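Local coordinates for histidine triad (HIT) protein (Sinorhizobium meliloti, PDB 3NRD) that probably binds nucleotides through its HIT domain, as histidine triad proteins do, at residues A[125-128]-A[129-132]. Numbering follows the deposited sequence.
Sequences RTFA and ARIM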
loop_
_atom_site.group_PDB
_atom_site.type_symbol
_atom_site.label_atom_id
_atom_site.label_comp_id
_atom_site.label_asym_id
_atom_site.label_seq_id
_atom_site.Cartn_x
_atom_site.Cartn_y
_atom_site.Cartn_z
ATOM N N ARG A 125 4.704 -24.170 6.511
ATOM C CA ARG A 125 3.697 -25.062 5.909
ATOM C C ARG A 125 2.381 -24.994 6.696
ATOM O O ARG A 125 1.312 -24.880 6.099
ATOM C CB ARG A 125 4.221 -26.511 5.752
ATOM C CG ARG A 125 5.303 -26.668 4.659
ATOM C CD ARG A 125 5.338 -28.075 4.044
ATOM N NE ARG A 125 5.328 -29.121 5.076
ATOM C CZ ARG A 125 6.389 -29.659 5.690
ATOM N NH1 ARG A 125 7.644 -29.340 5.375
ATOM N NH2 ARG A 125 6.176 -30.574 6.635
ATOM N N THR A 126 2.469 -25.011 8.022
ATOM C CA THR A 126 1.295 -24.910 8.887
ATOM C C THR A 126 0.617 -23.556 8.699
ATOM O O THR A 126 -0.590 -23.486 8.483
ATOM C CB THR A 126 1.674 -25.135 10.388
ATOM O OG1 THR A 126 2.220 -26.440 10.533
ATOM C CG2 THR A 126 0.462 -25.024 11.323
ATOM N N PHE A 127 1.401 -22.487 8.739
ATOM C CA PHE A 127 0.854 -21.148 8.517
ATOM C C PHE A 127 0.209 -20.963 7.128
ATOM O O PHE A 127 -0.867 -20.355 7.029
ATOM C CB PHE A 127 1.917 -20.073 8.735
ATOM C CG PHE A 127 1.347 -18.682 8.762
ATOM C CD1 PHE A 127 0.406 -18.328 9.730
ATOM C CD2 PHE A 127 1.718 -17.735 7.803
ATOM C CE1 PHE A 127 -0.146 -17.039 9.759
ATOM C CE2 PHE A 127 1.179 -16.451 7.821
ATOM C CZ PHE A 127 0.237 -16.107 8.797
ATOM N N ALA A 128 0.836 -21.503 6.079
ATOM C CA ALA A 128 0.248 -21.435 4.730
ATOM C C ALA A 128 -1.140 -22.078 4.781
ATOM O O ALA A 128 -2.117 -21.456 4.322
ATOM C CB ALA A 128 1.134 -22.096 3.653
ATOM N N ALA A 129 -1.222 -23.264 5.402
ATOM C CA ALA A 129 -2.497 -23.987 5.584
ATOM C C ALA A 129 -3.535 -23.124 6.286
ATOM O O ALA A 129 -4.666 -23.070 5.872
ATOM C CB ALA A 129 -2.294 -25.271 6.347
ATOM N N ARG A 130 -3.093 -22.418 7.313
ATOM C CA ARG A 130 -3.937 -21.590 8.144
ATOM C C ARG A 130 -4.506 -20.414 7.346
ATOM O O ARG A 130 -5.693 -20.097 7.446
ATOM C CB ARG A 130 -3.124 -21.099 9.320
ATOM C CG ARG A 130 -3.907 -20.900 10.529
ATOM C CD ARG A 130 -3.063 -20.280 11.648
ATOM N NE ARG A 130 -3.964 -19.619 12.586
ATOM C CZ ARG A 130 -4.707 -20.248 13.512
ATOM N NH1 ARG A 130 -4.667 -21.572 13.681
ATOM N NH2 ARG A 130 -5.510 -19.535 14.292
ATOM N N ILE A 131 -3.666 -19.803 6.514
ATOM C CA ILE A 131 -4.116 -18.736 5.645
ATOM C C ILE A 131 -5.204 -19.276 4.723
ATOM O O ILE A 131 -6.305 -18.738 4.704
ATOM C CB ILE A 131 -2.952 -18.119 4.817
ATOM C CG1 ILE A 131 -1.970 -17.415 5.728
ATOM C CG2 ILE A 131 -3.455 -17.114 3.813
ATOM C CD1 ILE A 131 -0.567 -17.436 5.146
HETATM N N MSE A 132 -4.915 -20.380 4.036
HETATM C CA MSE A 132 -5.848 -20.955 3.058
HETATM C C MSE A 132 -7.199 -21.340 3.670
HETATM O O MSE A 132 -8.234 -21.187 3.010
HETATM C CB MSE A 132 -5.243 -22.190 2.351
HETATM C CG MSE A 132 -3.948 -21.969 1.589
HETATM SE SE MSE A 132 -4.002 -20.492 0.435
HETATM C CE MSE A 132 -4.552 -21.545 -1.085
#
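Ile131 lies one turn beyond Phe127 and lays its CG1-CD1 branch against the phenyl ring. CG1 sits over one face, displaced toward the rim, in a CH-pi contact 4.1 Å from the ring centroid and 20° off the normal. CD1 reaches further along the same side, 3.3 Å from Phe127 CE2, a snug fit. Two torsions bring the groups together: Phe127 carries CG anti to its nitrogen (chi1 -170°), while the CG1 of Ile131 sits anti to the carbonyl carbon. Arg130 adds a looser touch, its CD approaching the ring obliquely at 4.4 Å from Phe127 CD1, before its extended chain runs on to give NE to the carbonyl of Ala74. Beneath the side chains, the backbone repeats its i to i+4 bonds, from Ala129 N to Arg125 O at 3.1 Å through to Met132 (selenomethionine) N to Ala128 O at 3.0 Å. Further out, the Phe127 ring meets Trp119 with nearly parallel planes and touches Leu71 and Thr75 of helix 54-75, whereas Ala128 and Ile131 rest on Ile18 of strand 15-20. With only an alanine methyl at Phe127, CG1 and CD1 of Ile131 would probably lose their aromatic partner and a gap would open toward Leu71. This is the i/i+4 aromatic-aliphatic pairing of an amphipathic helix, here the C-terminal helix 121-134 of this HIT-fold chain, its apolar side facing edge strand 15-20 and the long helix 54-75.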